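Local coordinates for phosphate-binding protein (Xanthomonas axonopodis pv. citri, PDB 5UB3) that probably acts as a periplasmic sensor of the phosphonate-binding family, here holding a chloride ion, that pairs with a diguanylate cyclase, at residues A[41-46]-A[58-63]; A[90-95]-A[262-267]; A[133-138]-A[272-277]. All coordinates share one frame; numbering follows the deposited sequence.

Contact 1 of 3, residues A[41-46]-A[58-63]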
loop_
_atom_site.group_PDB
_atom_site.type_symbol
_atom_site.label_atom_id
_atom_site.label_comp_id
_atom_site.label_asym_id
_atom_site.label_seq_id
_atom_site.Cartn_x
_atom_site.Cartn_y
_atom_site.Cartn_z
ATOM N N GLU A 41 -8.022 -8.049 -19.102
ATOM C CA GLU A 41 -8.016 -9.120 -18.106
ATOM C C GLU A 41 -7.567 -8.586 -16.752
ATOM O O GLU A 41 -6.884 -7.573 -16.677
ATOM C CB GLU A 41 -7.028 -10.193 -18.506
ATOM C CG GLU A 41 -7.629 -11.151 -19.505
ATOM C CD GLU A 41 -6.632 -11.975 -20.252
ATOM O OE1 GLU A 41 -5.432 -11.941 -19.939
ATOM O OE2 GLU A 41 -7.090 -12.647 -21.190
ATOM N N ILE A 42 -7.950 -9.277 -15.697
ATOM C CA ILE A 42 -7.503 -8.972 -14.364
ATOM C C ILE A 42 -6.535 -10.095 -13.942
ATOM O O ILE A 42 -6.840 -11.284 -14.132
ATOM C CB ILE A 42 -8.692 -8.946 -13.370
ATOM C CG1 ILE A 42 -9.718 -7.846 -13.765
ATOM C CG2 ILE A 42 -8.228 -8.755 -11.929
ATOM C CD1 ILE A 42 -9.169 -6.446 -13.751
ATOM N N LEU A 43 -5.425 -9.712 -13.326
ATOM C CA LEU A 43 -4.461 -10.665 -12.775
ATOM C C LEU A 43 -3.835 -10.022 -11.553
ATOM O O LEU A 43 -3.072 -9.074 -11.641
ATOM C CB LEU A 43 -3.378 -11.059 -13.761
ATOM C CG LEU A 43 -2.395 -12.155 -13.313
ATOM C CD1 LEU A 43 -3.078 -13.439 -12.834
ATOM C CD2 LEU A 43 -1.442 -12.500 -14.412
ATOM N N MET A 44 -4.167 -10.576 -10.404
ATOM C CA MET A 44 -3.657 -10.077 -9.161
ATOM C C MET A 44 -2.564 -11.032 -8.709
ATOM O O MET A 44 -2.363 -12.086 -9.298
ATOM C CB MET A 44 -4.791 -9.985 -8.147
ATOM C CG MET A 44 -5.749 -8.863 -8.420
ATOM S SD MET A 44 -7.220 -8.966 -7.378
ATOM C CE MET A 44 -8.173 -10.189 -8.274
ATOM N N ALA A 45 -1.792 -10.628 -7.716
ATOM C CA ALA A 45 -0.735 -11.508 -7.242
ATOM C C ALA A 45 -0.733 -11.482 -5.759
ATOM O O ALA A 45 -1.095 -10.496 -5.201
ATOM C CB ALA A 45 0.619 -11.098 -7.811
ATOM N N PRO A 46 -0.324 -12.581 -5.112
ATOM C CA PRO A 46 -0.315 -12.576 -3.614
ATOM C C PRO A 46 0.681 -11.626 -2.947
ATOM O O PRO A 46 0.474 -11.228 -1.799
ATOM C CB PRO A 46 0.014 -14.050 -3.235
ATOM C CG PRO A 46 0.433 -14.745 -4.509
ATOM C CD PRO A 46 0.262 -13.805 -5.698
ATOM N N GLY A 58 5.608 -9.514 -18.486
ATOM C CA GLY A 58 4.513 -8.985 -19.340
ATOM C C GLY A 58 3.147 -9.610 -19.091
ATOM O O GLY A 58 2.290 -9.529 -19.926
ATOM N N ARG A 59 2.920 -10.200 -17.933
ATOM C CA ARG A 59 1.621 -10.801 -17.642
ATOM C C ARG A 59 0.670 -9.822 -17.003
ATOM O O ARG A 59 -0.512 -10.094 -16.959
ATOM C CB ARG A 59 1.751 -12.011 -16.700
ATOM C CG ARG A 59 2.782 -13.040 -17.173
ATOM C CD ARG A 59 2.358 -13.765 -18.418
ATOM N NE ARG A 59 3.323 -14.881 -18.672
ATOM C CZ ARG A 59 4.431 -14.760 -19.405
ATOM N NH1 ARG A 59 4.722 -13.598 -19.999
ATOM N NH2 ARG A 59 5.252 -15.777 -19.561
ATOM N N VAL A 60 1.198 -8.762 -16.417
ATOM C CA VAL A 60 0.419 -7.683 -15.931
ATOM C C VAL A 60 0.972 -6.428 -16.520
ATOM O O VAL A 60 2.181 -6.187 -16.552
ATOM C CB VAL A 60 0.487 -7.632 -14.401
ATOM C CG1 VAL A 60 -0.096 -6.338 -13.838
ATOM C CG2 VAL A 60 -0.248 -8.862 -13.828
ATOM N N ASP A 61 0.057 -5.554 -16.904
ATOM C CA ASP A 61 0.433 -4.290 -17.510
ATOM C C ASP A 61 0.367 -3.096 -16.606
ATOM O O ASP A 61 1.142 -2.183 -16.776
ATOM C CB ASP A 61 -0.427 -4.025 -18.679
ATOM C CG ASP A 61 -0.252 -5.074 -19.773
ATOM O OD1 ASP A 61 0.872 -5.260 -20.243
ATOM O OD2 ASP A 61 -1.258 -5.695 -20.139
ATOM N N TRP A 62 -0.584 -3.080 -15.689
ATOM C CA TRP A 62 -0.968 -1.888 -14.989
ATOM C C TRP A 62 -1.453 -2.315 -13.616
ATOM O O TRP A 62 -2.234 -3.253 -13.508
ATOM C CB TRP A 62 -2.038 -1.169 -15.807
ATOM C CG TRP A 62 -2.898 -0.187 -15.066
ATOM C CD1 TRP A 62 -2.537 0.666 -14.049
ATOM C CD2 TRP A 62 -4.271 0.063 -15.317
ATOM N NE1 TRP A 62 -3.622 1.403 -13.623
ATOM C CE2 TRP A 62 -4.694 1.082 -14.404
ATOM C CE3 TRP A 62 -5.193 -0.457 -16.229
ATOM C CZ2 TRP A 62 -6.025 1.526 -14.336
ATOM C CZ3 TRP A 62 -6.522 0.027 -16.181
ATOM C CH2 TRP A 62 -6.912 0.993 -15.238
ATOM N N VAL A 63 -0.884 -1.709 -12.588
ATOM C CA VAL A 63 -1.339 -1.955 -11.231
ATOM C C VAL A 63 -1.617 -0.622 -10.551
ATOM O O VAL A 63 -0.962 0.369 -10.854
ATOM C CB VAL A 63 -0.348 -2.763 -10.406
ATOM C CG1 VAL A 63 -0.081 -4.144 -11.005
ATOM C CG2 VAL A 63 0.931 -1.963 -10.194
#
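R59 meets L43 at the start of the 58-63 segment, just after G58, whose positive phi belongs to the Schellman motif ending helix 48-56. The backbone O of R59 lies 3.6 Å from L43 CD2, and R59 CB approaches the same methyl at 4.0 Å. Bent at chi2 (-69°), the rest of the arginine chain leads away from L43, which leaves CB as the side-chain atom that touches. V60 follows with a single branch: CG2 sits 3.8 Å from L43 CB and also 3.9 Å from L43 CD2, so one methyl touches CB, CG and CD2 of the leucine, the two side chains crossing obliquely. L43 offers this flank because its CG stands anti to the backbone N (chi1 -175°). The same V60 CG2 is 3.6 Å from L43 O; that carbonyl oxygen is buried here and has no polar partner in the model. Beyond V60, D61 turns to R217 in a salt bridge, and W62 begins strand 62-66. Y54 of helix 48-56 touches both L43 and V60, while V6 of strand 4-8 packs on L43. The contact thus closes the connection from strand 39-42 through helix 48-56 to strand 62-66; strand 4-8 lies between the two strands, parallel to both.

Contact 2 of 3, residues A[90-95]-A[262-267]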
loop_
_atom_site.group_PDB
_atom_site.type_symbol
_atom_site.label_atom_id
_atom_site.label_comp_id
_atom_site.label_asym_id
_atom_site.label_seq_id
_atom_site.Cartn_x
_atom_site.Cartn_y
_atom_site.Cartn_z
ATOM N N LEU A 90 -7.864 12.019 -0.554
ATOM C CA LEU A 90 -6.570 12.287 0.092
ATOM C C LEU A 90 -5.474 11.860 -0.834
ATOM O O LEU A 90 -5.434 10.711 -1.301
ATOM C CB LEU A 90 -6.455 11.473 1.389
ATOM C CG LEU A 90 -7.534 11.751 2.421
ATOM C CD1 LEU A 90 -7.418 10.802 3.581
ATOM C CD2 LEU A 90 -7.467 13.197 2.909
ATOM N N ARG A 91 -4.569 12.774 -1.063
ATOM C CA ARG A 91 -3.391 12.466 -1.814
ATOM C C ARG A 91 -2.317 11.758 -1.017
ATOM O O ARG A 91 -1.490 11.076 -1.624
ATOM C CB ARG A 91 -2.793 13.749 -2.260
ATOM C CG ARG A 91 -3.607 14.436 -3.328
ATOM C CD ARG A 91 -2.612 15.429 -3.869
ATOM N NE ARG A 91 -3.112 16.297 -4.863
ATOM C CZ ARG A 91 -2.412 17.349 -5.272
ATOM N NH1 ARG A 91 -1.184 17.583 -4.778
ATOM N NH2 ARG A 91 -2.916 18.140 -6.214
ATOM N N ASP A 92 -2.274 12.031 0.302
ATOM C CA ASP A 92 -1.204 11.554 1.196
ATOM C C ASP A 92 -1.786 10.682 2.271
ATOM O O ASP A 92 -2.998 10.696 2.566
ATOM C CB ASP A 92 -0.481 12.723 1.891
ATOM C CG ASP A 92 0.491 13.463 0.995
ATOM O OD1 ASP A 92 0.636 13.180 -0.235
ATOM O OD2 ASP A 92 1.205 14.348 1.544
ATOM N N PHE A 93 -0.912 9.897 2.864
ATOM C CA PHE A 93 -1.220 9.294 4.124
ATOM C C PHE A 93 0.036 9.113 4.967
ATOM O O PHE A 93 1.125 9.363 4.490
ATOM C CB PHE A 93 -2.064 8.040 3.911
ATOM C CG PHE A 93 -1.334 6.838 3.331
ATOM C CD1 PHE A 93 -0.058 6.907 2.767
ATOM C CD2 PHE A 93 -1.985 5.611 3.374
ATOM C CE1 PHE A 93 0.561 5.789 2.258
ATOM C CE2 PHE A 93 -1.379 4.457 2.863
ATOM C CZ PHE A 93 -0.098 4.551 2.318
ATOM N N HIS A 94 -0.122 8.612 6.195
ATOM C CA HIS A 94 1.003 8.336 7.057
ATOM C C HIS A 94 0.678 7.198 7.962
ATOM O O HIS A 94 -0.453 6.805 8.016
ATOM C CB HIS A 94 1.457 9.534 7.888
ATOM C CG HIS A 94 0.418 10.093 8.787
ATOM N ND1 HIS A 94 -0.508 11.010 8.367
ATOM C CD2 HIS A 94 0.172 9.871 10.096
ATOM C CE1 HIS A 94 -1.271 11.363 9.384
ATOM N NE2 HIS A 94 -0.889 10.667 10.435
ATOM N N THR A 95 1.719 6.681 8.603
ATOM C CA THR A 95 1.566 5.593 9.559
ATOM C C THR A 95 1.406 6.155 10.954
ATOM O O THR A 95 2.063 7.136 11.313
ATOM C CB THR A 95 2.693 4.588 9.416
ATOM O OG1 THR A 95 2.465 3.862 8.196
ATOM C CG2 THR A 95 2.669 3.609 10.583
ATOM N N ARG A 262 7.729 13.060 -7.848
ATOM C CA ARG A 262 8.936 12.265 -8.162
ATOM C C ARG A 262 9.952 12.231 -7.029
ATOM O O ARG A 262 10.529 11.185 -6.760
ATOM C CB ARG A 262 9.663 12.756 -9.420
ATOM C CG ARG A 262 8.890 12.476 -10.673
ATOM C CD ARG A 262 9.498 13.163 -11.880
ATOM N NE ARG A 262 8.637 12.893 -13.053
ATOM C CZ ARG A 262 8.015 13.791 -13.841
ATOM N NH1 ARG A 262 8.154 15.104 -13.633
ATOM N NH2 ARG A 262 7.290 13.352 -14.890
ATOM N N ARG A 263 10.206 13.382 -6.440
ATOM C CA ARG A 263 11.118 13.523 -5.300
ATOM C C ARG A 263 10.558 12.746 -4.126
ATOM O O ARG A 263 11.277 12.039 -3.471
ATOM C CB ARG A 263 11.297 14.976 -4.902
ATOM C CG ARG A 263 12.198 15.795 -5.840
ATOM C CD ARG A 263 12.379 17.291 -5.409
ATOM N NE ARG A 263 11.204 18.155 -5.638
ATOM C CZ ARG A 263 10.988 18.991 -6.683
ATOM N NH1 ARG A 263 11.888 19.168 -7.695
ATOM N NH2 ARG A 263 9.814 19.670 -6.746
ATOM N N ARG A 264 9.262 12.826 -3.909
ATOM C CA ARG A 264 8.680 12.125 -2.770
ATOM C C ARG A 264 8.719 10.639 -2.979
ATOM O O ARG A 264 8.957 9.894 -2.019
ATOM C CB ARG A 264 7.283 12.612 -2.451
ATOM C CG ARG A 264 7.288 14.073 -1.998
ATOM C CD ARG A 264 5.894 14.540 -1.721
ATOM N NE ARG A 264 5.419 14.085 -0.426
ATOM C CZ ARG A 264 4.148 14.073 -0.067
ATOM N NH1 ARG A 264 3.212 14.428 -0.919
ATOM N NH2 ARG A 264 3.806 13.613 1.142
ATOM N N LEU A 265 8.465 10.173 -4.197
ATOM C CA LEU A 265 8.604 8.738 -4.474
ATOM C C LEU A 265 10.028 8.277 -4.389
ATOM O O LEU A 265 10.300 7.183 -3.904
ATOM C CB LEU A 265 8.023 8.367 -5.835
ATOM C CG LEU A 265 6.503 8.455 -5.885
ATOM C CD1 LEU A 265 6.080 8.111 -7.346
ATOM C CD2 LEU A 265 5.832 7.512 -4.907
ATOM N N GLN A 266 10.958 9.115 -4.846
ATOM C CA GLN A 266 12.372 8.783 -4.734
ATOM C C GLN A 266 12.799 8.652 -3.228
ATOM O O GLN A 266 13.514 7.699 -2.855
ATOM C CB GLN A 266 13.187 9.808 -5.531
ATOM C CG GLN A 266 14.628 9.438 -5.757
ATOM C CD GLN A 266 15.406 9.488 -4.459
ATOM O OE1 GLN A 266 15.411 10.510 -3.786
ATOM N NE2 GLN A 266 16.030 8.374 -4.075
ATOM N N GLU A 267 12.333 9.553 -2.376
ATOM C CA GLU A 267 12.688 9.475 -0.929
ATOM C C GLU A 267 12.072 8.227 -0.299
ATOM O O GLU A 267 12.709 7.529 0.487
ATOM C CB GLU A 267 12.208 10.675 -0.194
ATOM C CG GLU A 267 13.046 11.871 -0.547
ATOM C CD GLU A 267 12.462 13.184 -0.039
ATOM O OE1 GLU A 267 11.408 13.168 0.632
ATOM O OE2 GLU A 267 13.077 14.238 -0.328
#
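A two-pronged salt bridge between D92 and R264 ties the start of strand 92-100 to the C-terminal helix 259-277. The backbones stay well apart, with the nearest CA atoms, those of D92 and R264, separated by 10.7 Å, so the two side chains bridge the gap, the arginine covering the larger share. It leaves the helix toward the strand and bends at chi3 (79°), which presents the terminal NH1 and NH2 end-on to the carboxylate. R264 NH2 donates to D92 OD2 at 2.7 Å, and R264 NH1 donates to D92 OD1 at 2.9 Å. A weak third bond runs from R264 NH1 to D92 OD2 at 3.2 Å.

The pairing is twisted rather than flat, because the carboxylate and guanidinium planes stand 59° apart. D92 OD1 uses its syn lone pair, whereas D92 OD2 is approached from above the carboxylate plane. From the arginine's side, OD2 is near the guanidinium plane and OD1 is tilted from it. The N-H...O angle at the NH2-OD2 bond is 152°, so even the shortest bond is not straight. Two main bonds to separate oxygens restrict rotation of both groups, and opposite charges at this range should favour the ionised pair.

P208 touches the D92 side chain, and R264 NH2 has a second, weak hydrogen bond, to P208 O. On the helix, L265 packs on P81 and M84 of strand 79-87. The arrangement is a bidentate, end-on arginine-carboxylate salt bridge at the protein surface, joining a C-terminal helix to the start of a strand in a periplasmic binding protein fold.

Contact 3 of 3, residues A[133-138]-A[272-277]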
loop_
_atom_site.group_PDB
_atom_site.type_symbol
_atom_site.label_atom_id
_atom_site.label_comp_id
_atom_site.label_asym_id
_atom_site.label_seq_id
_atom_site.Cartn_x
_atom_site.Cartn_y
_atom_site.Cartn_z
ATOM N N GLU A 133 10.519 3.760 10.086
ATOM C CA GLU A 133 10.521 4.634 11.232
ATOM C C GLU A 133 11.398 4.089 12.340
ATOM O O GLU A 133 12.108 4.838 13.003
ATOM C CB GLU A 133 9.125 4.915 11.730
ATOM C CG GLU A 133 9.028 6.207 12.530
ATOM C CD GLU A 133 8.990 7.477 11.672
ATOM O OE1 GLU A 133 9.297 7.432 10.447
ATOM O OE2 GLU A 133 8.640 8.497 12.283
ATOM N N LEU A 134 11.353 2.793 12.542
ATOM C CA LEU A 134 12.114 2.203 13.593
ATOM C C LEU A 134 13.585 2.286 13.237
ATOM O O LEU A 134 14.415 2.587 14.092
ATOM C CB LEU A 134 11.662 0.765 13.866
ATOM C CG LEU A 134 10.253 0.610 14.431
ATOM C CD1 LEU A 134 10.015 -0.882 14.606
ATOM C CD2 LEU A 134 9.986 1.366 15.688
ATOM N N LEU A 135 13.911 2.046 11.979
ATOM C CA LEU A 135 15.284 2.161 11.568
ATOM C C LEU A 135 15.870 3.551 11.832
ATOM O O LEU A 135 16.969 3.671 12.396
ATOM C CB LEU A 135 15.469 1.777 10.104
ATOM C CG LEU A 135 15.436 0.314 9.756
ATOM C CD1 LEU A 135 15.383 0.268 8.256
ATOM C CD2 LEU A 135 16.627 -0.525 10.216
ATOM N N ARG A 136 15.122 4.568 11.461
ATOM C CA ARG A 136 15.578 5.952 11.630
ATOM C C ARG A 136 15.848 6.278 13.081
ATOM O O ARG A 136 16.751 7.040 13.361
ATOM C CB ARG A 136 14.541 6.957 11.089
ATOM C CG ARG A 136 14.487 6.986 9.573
ATOM C CD ARG A 136 13.138 7.499 9.135
ATOM N NE ARG A 136 13.147 7.855 7.729
ATOM C CZ ARG A 136 12.139 8.462 7.102
ATOM N NH1 ARG A 136 11.010 8.745 7.714
ATOM N NH2 ARG A 136 12.271 8.796 5.835
ATOM N N ASN A 137 15.075 5.674 13.987
ATOM C CA ASN A 137 15.221 5.904 15.413
ATOM C C ASN A 137 16.108 4.897 16.136
ATOM O O ASN A 137 16.192 4.923 17.362
ATOM C CB ASN A 137 13.825 5.986 16.022
ATOM C CG ASN A 137 13.128 7.288 15.641
ATOM O OD1 ASN A 137 13.295 8.334 16.296
ATOM N ND2 ASN A 137 12.392 7.241 14.545
ATOM N N GLY A 138 16.767 4.018 15.393
ATOM C CA GLY A 138 17.693 3.080 15.961
ATOM C C GLY A 138 17.050 2.041 16.832
ATOM O O GLY A 138 17.709 1.467 17.718
ATOM N N VAL A 272 12.261 2.510 1.523
ATOM C CA VAL A 272 11.898 1.120 1.265
ATOM C C VAL A 272 13.135 0.301 1.023
ATOM O O VAL A 272 13.216 -0.804 1.532
ATOM C CB VAL A 272 10.923 1.012 0.052
ATOM C CG1 VAL A 272 10.787 -0.417 -0.456
ATOM C CG2 VAL A 272 9.571 1.602 0.455
ATOM N N GLN A 273 14.093 0.825 0.220
ATOM C CA GLN A 273 15.296 0.046 -0.081
ATOM C C GLN A 273 16.037 -0.209 1.212
ATOM O O GLN A 273 16.571 -1.268 1.429
ATOM C CB GLN A 273 16.243 0.779 -1.067
ATOM C CG GLN A 273 17.462 -0.025 -1.476
ATOM C CD GLN A 273 17.055 -1.291 -2.207
ATOM O OE1 GLN A 273 17.179 -2.429 -1.692
ATOM N NE2 GLN A 273 16.485 -1.092 -3.355
ATOM N N ARG A 274 16.071 0.787 2.058
ATOM C CA ARG A 274 16.765 0.644 3.341
ATOM C C ARG A 274 16.119 -0.412 4.193
ATOM O O ARG A 274 16.816 -1.221 4.847
ATOM C CB ARG A 274 16.754 1.966 4.056
ATOM C CG ARG A 274 17.492 1.960 5.365
ATOM C CD ARG A 274 17.316 3.305 6.044
ATOM N NE ARG A 274 18.053 3.367 7.285
ATOM C CZ ARG A 274 18.119 4.435 8.080
ATOM N NH1 ARG A 274 17.480 5.577 7.814
ATOM N NH2 ARG A 274 18.838 4.341 9.157
ATOM N N VAL A 275 14.785 -0.416 4.221
ATOM C CA VAL A 275 14.060 -1.466 4.943
ATOM C C VAL A 275 14.434 -2.848 4.368
ATOM O O VAL A 275 14.732 -3.825 5.090
ATOM C CB VAL A 275 12.537 -1.249 4.890
ATOM C CG1 VAL A 275 11.802 -2.489 5.442
ATOM C CG2 VAL A 275 12.154 -0.029 5.704
ATOM N N ARG A 276 14.431 -2.904 3.049
ATOM C CA ARG A 276 14.743 -4.145 2.379
ATOM C C ARG A 276 16.177 -4.600 2.641
ATOM O O ARG A 276 16.435 -5.781 2.827
ATOM C CB ARG A 276 14.517 -3.987 0.931
ATOM C CG ARG A 276 13.048 -3.997 0.578
ATOM C CD ARG A 276 12.949 -3.892 -0.912
ATOM N NE ARG A 276 13.373 -5.157 -1.520
ATOM C CZ ARG A 276 13.872 -5.273 -2.741
ATOM N NH1 ARG A 276 13.975 -4.218 -3.552
ATOM N NH2 ARG A 276 14.237 -6.484 -3.172
ATOM N N ASP A 277 17.094 -3.650 2.634
ATOM C CA ASP A 277 18.507 -3.937 2.864
ATOM C C ASP A 277 18.729 -4.397 4.320
ATOM O O ASP A 277 19.548 -5.269 4.548
ATOM C CB ASP A 277 19.341 -2.731 2.452
ATOM C CG ASP A 277 19.417 -2.578 0.953
ATOM O OD1 ASP A 277 19.057 -3.542 0.234
ATOM O OD2 ASP A 277 19.849 -1.516 0.480
HETATM O O HOH W 1 15.447 7.341 6.245
#
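R274 reaches from helix 259-277 across L135 and R136, in the last turn of helix 124-136. From CB, its CG lies anti to the backbone N (chi1 -177°), and the chain then runs extended as far as NE. CG meets L135 CD1 at 4.0 Å. Farther out, NE comes within 4.1 Å of L135 CB, which lies over one face of the guanidinium, offset toward its rim. At the tip the two nitrogens part: R274 NH1 is 3.7 Å from R136 CG, and R274 NH2 is 3.8 Å from L135 O, a packing approach. L135 and R274 pass each other in opposite directions, which lets the aliphatic part of the arginine cover the leucine.

Alongside the arginine contacts, L135 CD1 meets V275 CG2 at 4.1 Å, an apolar contact between the two helices. V275 also packs on M131 and L132, and R274 touches L132, extending the contact back along helix 124-136.

The two arginines have like charges, and their guanidinium planes stand 63° apart. A water lies at the edge of both: it accepts from R136 NE at 2.8 Å and, weakly, from R274 NH1 at 3.1 Å. R136 NH1 also makes a long, weak salt bridge to E133 OE1, which probably offsets some of its charge. N137 ND2 returns to E133 O in a nearly straight bond (176°) at the end of the helix.

G138, with positive phi and its N bonded to L135 O, is the C-prime residue of the Schellman motif that ends helix 124-136, and helix 259-277 packs against this terminated last turn.

How the contacts relate
Contacts 2 and 3 both use helix 259-277, at residues 262-267 and 272-277, and their centres lie 16 Å apart; together they join that helix to strand 92-100 and to helix 124-136. Contact 1 stands apart, about 23 Å and 29 Å from them between centres, and links neighbouring parts of the chain around helix 48-56. Their chemistry follows their setting. Contact 1 is partly buried and mostly apolar, with one buried carbonyl oxygen lacking a partner; contact 2 is a surface contact made by one charged pair; contact 3, again partly buried, mixes leucine-valine packing with arginine chains and a shared water. Contacts 2 and 3 bridge residues far apart in sequence, whereas contact 1 is local.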